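Local coordinates for MEM-A1 (PDB 6E0S), which probably hydrolyses beta-lactam antibiotics with the help of zinc, as a subclass B3 metallo-beta-lactamase from a soil metagenome, at residues G41-S46 and D242-Q247; W176-T181 and A187-A192; D193-F198 and E269-R274; L233-P238 and R265-R270. All blocks are in the same frame, centred on the assembly; numbering follows the deposited sequence. Where two conformers were deposited one is given.

Contact 1 (G41-S46 and D242-Q247). With PO4 (phosphate ion), chain D.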
loop_
_atom_site.group_PDB
_atom_site.type_symbol
_atom_site.label_atom_id
_atom_site.label_comp_id
_atom_site.label_asym_id
_atom_site.label_seq_id
_atom_site.Cartn_x
_atom_site.Cartn_y
_atom_site.Cartn_z
ATOM N N GLY A 41 -8.085 4.425 6.473
ATOM C CA GLY A 41 -8.196 2.973 6.490
ATOM C C GLY A 41 -8.852 2.431 7.747
ATOM O O GLY A 41 -9.518 3.148 8.503
ATOM N N VAL A 42 -8.627 1.142 7.994
ATOM C CA VAL A 42 -9.175 0.501 9.182
ATOM C C VAL A 42 -8.033 0.186 10.143
ATOM O O VAL A 42 -6.876 0.549 9.905
ATOM C CB VAL A 42 -10.003 -0.745 8.809
ATOM C CG1 VAL A 42 -11.202 -0.345 7.957
ATOM C CG2 VAL A 42 -9.175 -1.820 8.087
ATOM N N ARG A 43 -8.333 -0.471 11.256
ATOM C CA ARG A 43 -7.283 -0.629 12.262
ATOM C C ARG A 43 -6.095 -1.449 11.738
ATOM O O ARG A 43 -4.933 -1.132 12.038
ATOM C CB ARG A 43 -7.878 -1.246 13.522
ATOM C CG ARG A 43 -6.898 -1.401 14.637
ATOM C CD ARG A 43 -6.303 -0.081 15.053
ATOM N NE ARG A 43 -5.373 -0.305 16.160
ATOM C CZ ARG A 43 -4.790 0.667 16.855
ATOM N NH1 ARG A 43 -5.052 1.923 16.550
ATOM N NH2 ARG A 43 -3.958 0.371 17.867
ATOM N N GLY A 44 -6.351 -2.478 10.924
ATOM C CA GLY A 44 -5.246 -3.340 10.514
ATOM C C GLY A 44 -4.871 -3.278 9.048
ATOM O O GLY A 44 -3.987 -4.026 8.581
ATOM N N LEU A 45 -5.526 -2.397 8.300
ATOM C CA LEU A 45 -5.298 -2.296 6.856
ATOM C C LEU A 45 -5.331 -0.832 6.476
ATOM O O LEU A 45 -6.341 -0.160 6.697
ATOM C CB LEU A 45 -6.352 -3.068 6.056
ATOM C CG LEU A 45 -6.470 -4.558 6.394
ATOM C CD1 LEU A 45 -7.767 -5.158 5.793
ATOM C CD2 LEU A 45 -5.252 -5.316 5.909
ATOM N N SER A 46 -4.258 -0.346 5.869
ATOM C CA SER A 46 -4.166 1.076 5.580
ATOM C C SER A 46 -4.988 1.465 4.358
ATOM O O SER A 46 -5.188 0.676 3.435
ATOM C CB SER A 46 -2.710 1.499 5.340
ATOM O OG SER A 46 -1.979 1.343 6.530
ATOM N N ASP A 242 4.901 0.847 12.444
ATOM C CA ASP A 242 4.774 1.530 13.734
ATOM C C ASP A 242 3.874 2.751 13.659
ATOM O O ASP A 242 4.114 3.745 14.360
ATOM C CB ASP A 242 6.140 1.966 14.292
ATOM C CG ASP A 242 7.030 0.807 14.718
ATOM O OD1 ASP A 242 6.564 -0.339 14.918
ATOM O OD2 ASP A 242 8.242 1.068 14.870
ATOM N N LEU A 243 2.858 2.725 12.793
ATOM C CA LEU A 243 2.002 3.900 12.651
ATOM C C LEU A 243 1.308 4.252 13.965
ATOM O O LEU A 243 1.190 5.436 14.312
ATOM C CB LEU A 243 0.962 3.682 11.557
ATOM C CG LEU A 243 0.123 4.919 11.252
ATOM C CD1 LEU A 243 0.982 6.117 10.788
ATOM C CD2 LEU A 243 -0.915 4.523 10.177
ATOM N N TRP A 244 0.845 3.249 14.714
ATOM C CA TRP A 244 0.075 3.566 15.918
ATOM C C TRP A 244 0.979 4.083 17.030
ATOM O O TRP A 244 0.569 4.952 17.808
ATOM C CB TRP A 244 -0.744 2.353 16.366
ATOM C CG TRP A 244 -1.584 1.826 15.232
ATOM C CD1 TRP A 244 -1.619 0.539 14.745
ATOM C CD2 TRP A 244 -2.503 2.587 14.430
ATOM N NE1 TRP A 244 -2.504 0.469 13.677
ATOM C CE2 TRP A 244 -3.051 1.710 13.467
ATOM C CE3 TRP A 244 -2.904 3.937 14.428
ATOM C CZ2 TRP A 244 -3.980 2.136 12.502
ATOM C CZ3 TRP A 244 -3.827 4.362 13.485
ATOM C CH2 TRP A 244 -4.358 3.465 12.531
ATOM N N ARG A 245 2.222 3.606 17.096
ATOM C CA ARG A 245 3.153 4.183 18.060
ATOM C C ARG A 245 3.381 5.666 17.778
ATOM O O ARG A 245 3.396 6.487 18.700
ATOM C CB ARG A 245 4.486 3.424 18.057
ATOM C CG ARG A 245 5.513 4.087 18.957
ATOM C CD ARG A 245 6.862 3.386 18.975
ATOM N NE ARG A 245 7.496 3.275 17.657
ATOM C CZ ARG A 245 8.035 4.289 16.966
ATOM N NH1 ARG A 245 8.027 5.530 17.440
ATOM N NH2 ARG A 245 8.584 4.059 15.780
ATOM N N ARG A 246 3.526 6.032 16.505
ATOM C CA ARG A 246 3.755 7.435 16.172
ATOM C C ARG A 246 2.482 8.259 16.347
ATOM O O ARG A 246 2.522 9.370 16.882
ATOM C CB ARG A 246 4.264 7.559 14.736
ATOM C CG ARG A 246 5.681 7.042 14.523
ATOM C CD ARG A 246 6.173 7.365 13.090
ATOM N NE ARG A 246 5.876 6.248 12.200
ATOM C CZ ARG A 246 5.196 6.336 11.062
ATOM N NH1 ARG A 246 4.745 7.518 10.610
ATOM N NH2 ARG A 246 4.966 5.219 10.374
ATOM N N GLN A 247 1.338 7.732 15.877
ATOM C CA GLN A 247 0.087 8.482 15.977
ATOM C C GLN A 247 -0.283 8.744 17.420
ATOM O O GLN A 247 -0.979 9.724 17.715
ATOM C CB GLN A 247 -1.051 7.718 15.301
ATOM C CG GLN A 247 -2.356 8.537 15.087
ATOM C CD GLN A 247 -3.323 8.474 16.239
ATOM O OE1 GLN A 247 -3.406 7.478 16.964
ATOM N NE2 GLN A 247 -4.047 9.569 16.448
HETATM P P PO4 D . 2.255 -0.230 16.448
HETATM O O1 PO4 D . 3.614 -0.902 16.276
HETATM O O2 PO4 D . 2.237 1.074 15.706
HETATM O O3 PO4 D . 1.196 -1.169 15.897
HETATM O O4 PO4 D . 2.012 0.040 17.923
HETATM O O HOH W 1 -2.748 -2.509 13.187
#
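The guanidinium of R43 lies flat over the indole of W244, with the planes 13° apart and the group centres separated by 3.7 Å. R43 CZ sits almost on the normal to the five-membered ring, so this is a cation-pi stack, and NH1 comes down to 3.4 Å from CD2 at the fusion bond. R43 and W244 run antiparallel as they overlap. CG of R43 is trans to the main-chain nitrogen (chi1 -178°), and a bend at chi2 brings the guanidinium over the indole. Arginine suits the place because its flat cation can cover a ring while its N-H groups still reach outward; NH1 is bonded to Q28 OE1. At the ring edge W244 NE1 makes a weak, bent bond of 3.3 Å to R43 O, and water 1, lying in the ring plane, accepts from NE1 at 3.0 Å and donates to that same carbonyl at 2.8 Å. At the CD1 edge of the ring the helix start holds a phosphate ion, probably from the crystallisation liquor: R245 N donates to PO4 O2 at 2.9 Å, and W244 N adds a weak, strongly bent bond. The contact thus fastens the loop between strands 37-39 and 48-50 to helix 243-247. Y39 of strand 37-39 meets the W244 ring edge-to-face, F31 of strand 31-34 touches W244 and Q247, and helix 66-76 packs against V42 and L45.

Contact 2 (W176-T181 and A187-A192)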
loop_
_atom_site.group_PDB
_atom_site.type_symbol
_atom_site.label_atom_id
_atom_site.label_comp_id
_atom_site.label_asym_id
_atom_site.label_seq_id
_atom_site.Cartn_x
_atom_site.Cartn_y
_atom_site.Cartn_z
ATOM N N TRP A 176 4.443 3.894 -3.006
ATOM C CA TRP A 176 4.079 5.186 -3.574
ATOM C C TRP A 176 4.674 6.340 -2.770
ATOM O O TRP A 176 4.640 6.332 -1.532
ATOM C CB TRP A 176 2.555 5.308 -3.623
ATOM C CG TRP A 176 1.894 4.250 -4.419
ATOM C CD1 TRP A 176 1.397 3.047 -3.944
ATOM C CD2 TRP A 176 1.611 4.284 -5.813
ATOM N NE1 TRP A 176 0.808 2.354 -4.980
ATOM C CE2 TRP A 176 0.914 3.093 -6.128
ATOM C CE3 TRP A 176 1.862 5.208 -6.833
ATOM C CZ2 TRP A 176 0.482 2.804 -7.428
ATOM C CZ3 TRP A 176 1.430 4.924 -8.108
ATOM C CH2 TRP A 176 0.736 3.726 -8.393
ATOM N N THR A 177 5.215 7.350 -3.453
ATOM C CA THR A 177 5.864 8.451 -2.738
ATOM C C THR A 177 5.338 9.804 -3.233
ATOM O O THR A 177 4.978 9.969 -4.405
ATOM C CB THR A 177 7.394 8.419 -2.867
ATOM O OG1 THR A 177 7.749 8.633 -4.233
ATOM C CG2 THR A 177 7.981 7.062 -2.415
ATOM N N TRP A 178 5.267 10.768 -2.314
ATOM C CA TRP A 178 4.808 12.116 -2.645
ATOM C C TRP A 178 5.265 13.048 -1.535
ATOM O O TRP A 178 5.768 12.612 -0.500
ATOM C CB TRP A 178 3.276 12.206 -2.837
ATOM C CG TRP A 178 2.423 11.947 -1.603
ATOM C CD1 TRP A 178 1.697 12.870 -0.904
ATOM C CD2 TRP A 178 2.157 10.680 -0.976
ATOM N NE1 TRP A 178 1.026 12.267 0.129
ATOM C CE2 TRP A 178 1.300 10.925 0.113
ATOM C CE3 TRP A 178 2.585 9.365 -1.212
ATOM C CZ2 TRP A 178 0.851 9.907 0.956
ATOM C CZ3 TRP A 178 2.130 8.354 -0.366
ATOM C CH2 TRP A 178 1.273 8.626 0.686
ATOM N N ARG A 179 5.117 14.345 -1.766
ATOM C CA ARG A 179 5.426 15.333 -0.740
ATOM C C ARG A 179 4.135 16.000 -0.307
ATOM O O ARG A 179 3.286 16.316 -1.147
ATOM C CB ARG A 179 6.415 16.395 -1.265
ATOM C CG ARG A 179 7.793 15.804 -1.469
ATOM C CD ARG A 179 8.884 16.883 -1.564
ATOM N NE ARG A 179 9.206 17.475 -0.272
ATOM C CZ ARG A 179 10.110 16.998 0.590
ATOM N NH1 ARG A 179 10.825 15.915 0.326
ATOM N NH2 ARG A 179 10.309 17.626 1.724
ATOM N N ALA A 180 3.983 16.197 1.005
ATOM C CA ALA A 180 2.868 16.930 1.583
ATOM C C ALA A 180 3.432 18.173 2.252
ATOM O O ALA A 180 4.620 18.218 2.586
ATOM C CB ALA A 180 2.060 16.084 2.594
ATOM N N THR A 181 2.584 19.197 2.405
ATOM C CA THR A 181 3.015 20.498 2.903
ATOM C C THR A 181 1.976 21.069 3.851
ATOM O O THR A 181 0.768 20.911 3.642
ATOM C CB THR A 181 3.265 21.528 1.764
ATOM O OG1 THR A 181 2.056 21.711 1.017
ATOM C CG2 THR A 181 4.366 21.067 0.817
ATOM N N ALA A 187 7.023 17.367 3.908
ATOM C CA ALA A 187 7.428 16.045 4.365
ATOM C C ALA A 187 7.414 15.086 3.190
ATOM O O ALA A 187 6.438 15.065 2.426
ATOM C CB ALA A 187 6.475 15.521 5.454
ATOM N N ALA A 188 8.465 14.267 3.075
ATOM C CA ALA A 188 8.474 13.181 2.109
ATOM C C ALA A 188 7.633 12.016 2.656
ATOM O O ALA A 188 7.975 11.421 3.694
ATOM C CB ALA A 188 9.913 12.758 1.804
ATOM N N MET A 189 6.508 11.728 1.982
ATOM C CA MET A 189 5.554 10.702 2.387
ATOM C C MET A 189 5.873 9.404 1.674
ATOM O O MET A 189 6.235 9.417 0.492
ATOM C CB MET A 189 4.116 11.129 2.040
ATOM C CG MET A 189 3.845 12.627 2.389
ATOM S SD MET A 189 3.873 12.881 4.176
ATOM C CE MET A 189 2.412 12.013 4.681
ATOM N N VAL A 190 5.764 8.275 2.392
ATOM C CA VAL A 190 6.014 6.987 1.765
ATOM C C VAL A 190 4.884 6.052 2.158
ATOM O O VAL A 190 4.697 5.787 3.355
ATOM C CB VAL A 190 7.366 6.378 2.174
ATOM C CG1 VAL A 190 7.473 4.936 1.648
ATOM C CG2 VAL A 190 8.555 7.244 1.681
ATOM N N TYR A 191 4.127 5.577 1.162
ATOM C CA TYR A 191 3.155 4.483 1.351
ATOM C C TYR A 191 3.893 3.208 0.969
ATOM O O TYR A 191 4.087 2.917 -0.208
ATOM C CB TYR A 191 1.896 4.658 0.510
ATOM C CG TYR A 191 0.809 3.673 0.916
ATOM C CD1 TYR A 191 -0.271 4.104 1.688
ATOM C CD2 TYR A 191 0.860 2.327 0.529
ATOM C CE1 TYR A 191 -1.276 3.247 2.068
ATOM C CE2 TYR A 191 -0.204 1.444 0.892
ATOM C CZ TYR A 191 -1.238 1.935 1.675
ATOM O OH TYR A 191 -2.285 1.116 2.081
ATOM N N ALA A 192 4.338 2.453 1.961
ATOM C CA ALA A 192 5.201 1.312 1.692
ATOM C C ALA A 192 4.356 0.055 1.526
ATOM O O ALA A 192 3.508 -0.244 2.373
ATOM C CB ALA A 192 6.215 1.133 2.827
#
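W178 and M189 face each other as a hydrogen-bonded pair of an antiparallel beta hairpin, built from strands 174-182 and 185-192 in the five-stranded sheet of the metallo-beta-lactamase fold. The tight side carries W176, W178, A180, A187, M189 and Y191. Here M189 CB stands over the six-membered ring of W178, 3.6 Å from its centroid, in a CH-pi contact. With chi1 at 66°, W178 CG is held between its own N and carbonyl carbon, which turns the indole across to the neighbouring strand; Y191 CB reaches its rim at CZ3, 3.8 Å away. M189, bent at chi2 and chi3, curls its flexible thioether beside the small A180, and the sulfur makes an oblique Met-aromatic contact with the five-membered ring. V33 and F34 of the other sheet pack onto M189, while W178 NE1 is satisfied by T37 OG1. The other face is sparser and partly open to solvent. T177 and V190 lie side by side, their closest approach being T177 CG2 to V190 CG2 at 4.1 Å. R179, exposed, turns its guanidinium face over the backbone around A188 N, and its NH2 bonds to S186 OG. Six backbone bonds join the strands, the shortest being M189 N to W178 O at 2.7 Å.

Contact 3 (D193-F198 and E269-R274)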
loop_
_atom_site.group_PDB
_atom_site.type_symbol
_atom_site.label_atom_id
_atom_site.label_comp_id
_atom_site.label_asym_id
_atom_site.label_seq_id
_atom_site.Cartn_x
_atom_site.Cartn_y
_atom_site.Cartn_z
ATOM N N ASP A 193 4.612 -0.688 0.450
ATOM C CA ASP A 193 3.967 -1.974 0.266
ATOM C C ASP A 193 4.572 -2.979 1.235
ATOM O O ASP A 193 5.623 -2.746 1.832
ATOM C CB ASP A 193 4.132 -2.470 -1.171
ATOM C CG ASP A 193 3.206 -3.659 -1.492
ATOM O OD1 ASP A 193 3.468 -4.339 -2.501
ATOM O OD2 ASP A 193 2.233 -3.897 -0.743
ATOM N N SER A 194 3.858 -4.079 1.443
ATOM C CA SER A 194 4.434 -5.163 2.219
ATOM C C SER A 194 5.713 -5.649 1.559
ATOM O O SER A 194 5.793 -5.787 0.331
ATOM C CB SER A 194 3.441 -6.318 2.355
ATOM O OG SER A 194 4.130 -7.441 2.921
ATOM N N LEU A 195 6.725 -5.911 2.392
ATOM C CA LEU A 195 7.990 -6.485 1.946
ATOM C C LEU A 195 8.200 -7.881 2.522
ATOM O O LEU A 195 9.318 -8.386 2.522
ATOM C CB LEU A 195 9.165 -5.577 2.328
ATOM C CG LEU A 195 9.205 -4.173 1.739
ATOM C CD1 LEU A 195 10.384 -3.379 2.325
ATOM C CD2 LEU A 195 9.272 -4.279 0.196
ATOM N N ASN A 196 7.138 -8.507 3.015
ATOM C CA ASN A 196 7.250 -9.759 3.742
ATOM C C ASN A 196 7.306 -10.954 2.792
ATOM O O ASN A 196 6.427 -11.140 1.940
ATOM C CB ASN A 196 6.086 -9.887 4.719
ATOM C CG ASN A 196 6.311 -9.074 5.980
ATOM O OD1 ASN A 196 7.289 -8.310 6.090
ATOM N ND2 ASN A 196 5.412 -9.239 6.950
ATOM N N ALA A 197 8.368 -11.743 2.919
ATOM C CA ALA A 197 8.485 -13.013 2.211
ATOM C C ALA A 197 7.539 -14.030 2.838
ATOM O O ALA A 197 7.912 -14.762 3.761
ATOM C CB ALA A 197 9.930 -13.523 2.245
ATOM N N PHE A 198 6.310 -14.092 2.346
ATOM C CA PHE A 198 5.314 -15.022 2.857
ATOM C C PHE A 198 4.842 -15.887 1.699
ATOM O O PHE A 198 4.582 -15.370 0.611
ATOM C CB PHE A 198 4.142 -14.267 3.501
ATOM C CG PHE A 198 3.170 -15.169 4.179
ATOM C CD1 PHE A 198 2.037 -15.610 3.514
ATOM C CD2 PHE A 198 3.411 -15.630 5.470
ATOM C CE1 PHE A 198 1.137 -16.480 4.141
ATOM C CE2 PHE A 198 2.515 -16.499 6.102
ATOM C CZ PHE A 198 1.381 -16.924 5.434
ATOM N N GLU A 269 14.682 -3.075 7.244
ATOM C CA GLU A 269 15.525 -4.010 7.984
ATOM C C GLU A 269 14.687 -5.127 8.587
ATOM O O GLU A 269 15.110 -6.288 8.611
ATOM C CB GLU A 269 16.299 -3.286 9.079
ATOM C CG GLU A 269 17.493 -2.547 8.551
ATOM C CD GLU A 269 18.320 -1.919 9.648
ATOM O OE1 GLU A 269 18.551 -2.599 10.683
ATOM O OE2 GLU A 269 18.720 -0.740 9.470
ATOM N N ARG A 270 13.487 -4.796 9.075
ATOM C CA ARG A 270 12.644 -5.839 9.646
ATOM C C ARG A 270 12.242 -6.845 8.575
ATOM O O ARG A 270 12.228 -8.055 8.817
ATOM C CB ARG A 270 11.426 -5.205 10.308
ATOM C CG ARG A 270 11.792 -4.464 11.583
ATOM C CD ARG A 270 10.549 -4.035 12.361
ATOM N NE ARG A 270 9.722 -3.075 11.622
ATOM C CZ ARG A 270 9.760 -1.749 11.764
ATOM N NH1 ARG A 270 10.619 -1.188 12.612
ATOM N NH2 ARG A 270 8.933 -0.990 11.044
ATOM N N ALA A 271 11.934 -6.356 7.378
ATOM C CA ALA A 271 11.618 -7.244 6.267
ATOM C C ALA A 271 12.817 -8.108 5.900
ATOM O O ALA A 271 12.662 -9.284 5.561
ATOM C CB ALA A 271 11.164 -6.419 5.066
ATOM N N GLY A 272 14.020 -7.538 5.942
ATOM C CA GLY A 272 15.206 -8.341 5.661
ATOM C C GLY A 272 15.379 -9.478 6.652
ATOM O O GLY A 272 15.765 -10.593 6.285
ATOM N N VAL A 273 15.071 -9.219 7.926
ATOM C CA VAL A 273 15.135 -10.274 8.927
ATOM C C VAL A 273 14.088 -11.343 8.648
ATOM O O VAL A 273 14.377 -12.549 8.722
ATOM C CB VAL A 273 14.980 -9.665 10.332
ATOM C CG1 VAL A 273 14.817 -10.765 11.378
ATOM C CG2 VAL A 273 16.187 -8.814 10.636
ATOM N N ARG A 274 12.867 -10.933 8.282
ATOM C CA ARG A 274 11.830 -11.920 7.992
ATOM C C ARG A 274 12.203 -12.768 6.787
ATOM O O ARG A 274 11.888 -13.967 6.738
ATOM C CB ARG A 274 10.484 -11.232 7.748
ATOM C CG ARG A 274 9.832 -10.743 9.018
ATOM C CD ARG A 274 8.454 -10.165 8.747
ATOM N NE ARG A 274 7.696 -10.039 9.978
ATOM C CZ ARG A 274 6.630 -10.781 10.256
ATOM N NH1 ARG A 274 6.206 -11.678 9.367
ATOM N NH2 ARG A 274 5.993 -10.624 11.412
HETATM O O HOH W 2 10.642 -10.312 3.977
#
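N196 and A271 mark the nearest backbone approach, their CA atoms 5.6 Å apart, where the irregular loop 193-198 passes beside helix 263-285. The loop is shaped by its own bonds: S194 OG accepts from N196 N at 3.2 Å, an ST turn, and A197 is the centre of an inverse gamma turn. Water 2 bridges the backbones, donating to L195 O and to A271 O, each at 2.8 Å, and accepting from A197 N at 2.9 Å. Such close passage suits alanine, whose methyl adds little bulk. Even so, A271 CB and L195 CB are pressed to 3.5 Å, tighter than usual van der Waals contact, while the rest of L195 runs on toward Y267 and helix 214-226. Farther out, the N196 amide and the R274 guanidinium cross with their planes only 5° apart. N196 ND2 lies over one guanidinium face, 3.5 Å from R274 NH1, and OD1 rests 3.4 Å from R274 CD. R274 is extended from CG to NE, which carries its flat end across the amide. Side chains therefore meet by apolar and flat-group packing, and the polar coupling runs through water. The loop also holds zinc ligands from the second shell: D193 OD2 bonds to H91 ND1 and N196 O to H169 ND1. These two bonds are consistent with a second shell that orients both imidazoles, while packing and one water join loop to helix.

Contact 4 (L233-P238 and R265-R270)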
loop_
_atom_site.group_PDB
_atom_site.type_symbol
_atom_site.label_atom_id
_atom_site.label_comp_id
_atom_site.label_asym_id
_atom_site.label_seq_id
_atom_site.Cartn_x
_atom_site.Cartn_y
_atom_site.Cartn_z
ATOM N N LEU A 233 6.304 7.532 7.134
ATOM C CA LEU A 233 6.005 6.220 6.578
ATOM C C LEU A 233 4.587 5.803 6.941
ATOM O O LEU A 233 4.192 5.906 8.105
ATOM C CB LEU A 233 7.003 5.182 7.122
ATOM C CG LEU A 233 6.568 3.727 6.957
ATOM C CD1 LEU A 233 6.596 3.341 5.488
ATOM C CD2 LEU A 233 7.464 2.754 7.777
ATOM N N ILE A 234 3.839 5.298 5.958
ATOM C CA ILE A 234 2.574 4.600 6.198
ATOM C C ILE A 234 2.664 3.282 5.450
ATOM O O ILE A 234 2.754 3.278 4.229
ATOM C CB ILE A 234 1.367 5.406 5.717
ATOM C CG1 ILE A 234 1.307 6.737 6.456
ATOM C CG2 ILE A 234 0.077 4.593 5.931
ATOM C CD1 ILE A 234 0.338 7.737 5.819
ATOM N N SER A 235 2.684 2.164 6.167
ATOM C CA SER A 235 2.848 0.888 5.481
ATOM C C SER A 235 1.485 0.222 5.318
ATOM O O SER A 235 0.547 0.518 6.055
ATOM C CB SER A 235 3.799 -0.033 6.248
ATOM O OG SER A 235 3.362 -0.138 7.587
ATOM N N ALA A 236 1.386 -0.666 4.321
ATOM C CA ALA A 236 0.096 -1.266 3.973
ATOM C C ALA A 236 -0.573 -1.939 5.165
ATOM O O ALA A 236 -1.801 -1.862 5.325
ATOM C CB ALA A 236 0.285 -2.273 2.837
ATOM N N HIS A 237 0.210 -2.653 5.988
ATOM C CA HIS A 237 -0.236 -3.002 7.335
ATOM C C HIS A 237 0.302 -1.928 8.268
ATOM O O HIS A 237 1.528 -1.839 8.440
ATOM C CB HIS A 237 0.266 -4.388 7.747
ATOM C CG HIS A 237 -0.463 -5.499 7.065
ATOM N ND1 HIS A 237 -1.634 -6.033 7.563
ATOM C CD2 HIS A 237 -0.229 -6.135 5.892
ATOM C CE1 HIS A 237 -2.061 -6.986 6.753
ATOM N NE2 HIS A 237 -1.238 -7.056 5.723
ATOM N N PRO A 238 -0.545 -1.070 8.836
ATOM C CA PRO A 238 -0.015 0.128 9.524
ATOM C C PRO A 238 0.850 -0.209 10.729
ATOM O O PRO A 238 1.857 0.457 10.988
ATOM C CB PRO A 238 -1.289 0.897 9.921
ATOM C CG PRO A 238 -2.422 -0.146 9.901
ATOM C CD PRO A 238 -2.021 -1.094 8.782
ATOM N N ARG A 265 13.913 2.823 6.733
ATOM C CA ARG A 265 15.049 1.925 6.890
ATOM C C ARG A 265 14.759 0.863 7.945
ATOM O O ARG A 265 15.100 -0.313 7.763
ATOM C CB ARG A 265 16.306 2.737 7.232
ATOM C CG ARG A 265 17.543 1.906 7.514
ATOM C CD ARG A 265 18.822 2.786 7.574
ATOM N NE ARG A 265 18.652 4.086 6.905
ATOM C CZ ARG A 265 18.894 4.324 5.612
ATOM N NH1 ARG A 265 19.328 3.355 4.808
ATOM N NH2 ARG A 265 18.700 5.545 5.117
ATOM N N GLN A 266 14.086 1.239 9.039
ATOM C CA GLN A 266 13.741 0.235 10.051
ATOM C C GLN A 266 12.755 -0.795 9.507
ATOM O O GLN A 266 12.858 -1.995 9.813
ATOM C CB GLN A 266 13.176 0.920 11.302
ATOM C CG GLN A 266 14.259 1.664 12.084
ATOM C CD GLN A 266 13.710 2.688 13.051
ATOM O OE1 GLN A 266 12.508 2.934 13.102
ATOM N NE2 GLN A 266 14.602 3.327 13.791
ATOM N N TYR A 267 11.767 -0.328 8.756
ATOM C CA TYR A 267 10.788 -1.217 8.130
ATOM C C TYR A 267 11.473 -2.174 7.160
ATOM O O TYR A 267 11.146 -3.371 7.096
ATOM C CB TYR A 267 9.763 -0.342 7.400
ATOM C CG TYR A 267 8.683 -1.032 6.626
ATOM C CD1 TYR A 267 8.770 -1.157 5.235
ATOM C CD2 TYR A 267 7.552 -1.528 7.271
ATOM C CE1 TYR A 267 7.761 -1.744 4.497
ATOM C CE2 TYR A 267 6.538 -2.138 6.544
ATOM C CZ TYR A 267 6.652 -2.255 5.163
ATOM O OH TYR A 267 5.636 -2.842 4.429
ATOM N N ALA A 268 12.419 -1.657 6.383
ATOM C CA ALA A 268 13.127 -2.507 5.437
ATOM C C ALA A 268 14.016 -3.503 6.161
ATOM O O ALA A 268 14.064 -4.675 5.778
ATOM C CB ALA A 268 13.936 -1.662 4.450
ATOM N N GLU A 269 14.682 -3.075 7.244
ATOM C CA GLU A 269 15.525 -4.010 7.984
ATOM C C GLU A 269 14.687 -5.127 8.587
ATOM O O GLU A 269 15.110 -6.288 8.611
ATOM C CB GLU A 269 16.299 -3.286 9.079
ATOM C CG GLU A 269 17.493 -2.547 8.551
ATOM C CD GLU A 269 18.320 -1.919 9.648
ATOM O OE1 GLU A 269 18.551 -2.599 10.683
ATOM O OE2 GLU A 269 18.720 -0.740 9.470
ATOM N N ARG A 270 13.487 -4.796 9.075
ATOM C CA ARG A 270 12.644 -5.839 9.646
ATOM C C ARG A 270 12.242 -6.845 8.575
ATOM O O ARG A 270 12.228 -8.055 8.817
ATOM C CB ARG A 270 11.426 -5.205 10.308
ATOM C CG ARG A 270 11.792 -4.464 11.583
ATOM C CD ARG A 270 10.549 -4.035 12.361
ATOM N NE ARG A 270 9.722 -3.075 11.622
ATOM C CZ ARG A 270 9.760 -1.749 11.764
ATOM N NH1 ARG A 270 10.619 -1.188 12.612
ATOM N NH2 ARG A 270 8.933 -0.990 11.044
HETATM O O HOH W 3 2.974 -3.471 5.367
#
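Y267 OH is gripped from two directions: it donates to the backbone carbonyl of D193 and receives a hydrogen bond of 2.9 Å from water 3. That water lies in the plane of the phenol ring and accepts from H237 N, also at 2.9 Å, so it links helix 263-285 to the turn following strand 232-235. This is a helix packed on the edge strand of a sheet, part of the layered alpha-beta/beta-alpha sandwich of metallo-beta-lactamases. Tyrosine fits because its long ring can cross the buried layer between helix and strand while its hydroxyl still finds polar partners at the far end. With chi1 at 177° the ring swings out opposite the main-chain N of Y267 and points at the strand. L233 meets it near the root at about a right angle, L233 CD2 lying 3.9 Å from Y267 CB. S235 meets it near the tip, S235 CB coming obliquely to 3.5 Å from Y267 CE2; this small side chain lets the ring come close. A192 of the adjoining strand and V225 of helix 214-226 also pack against the tyrosine. The serine hydroxyl has its own task in shaping the turn: S235 OG donates to H237 O at 2.6 Å, approaching from above the carbonyl plane, 44° out of it.

From the N terminus, residues 41-46 open the loop that contact 1 closes only at 242-247. Nested within it, contact 2 closes a short hairpin, and its second strand runs directly into 193-198, where contact 3 opens. Contact 4 opens later, at 233-238. Both contacts 3 and 4 end beyond contact 1, on overlapping parts of helix 263-285 that share E269 and R270, and so both cross it. Strand 232-235 pairs with strand 185-192, joining contacts 2 and 4 in one sheet, while S46 OG bonded to S235 O ties contact 1 to contact 4. Together they bind both sheets, the C-terminal helix and the loop behind the zinc ligands.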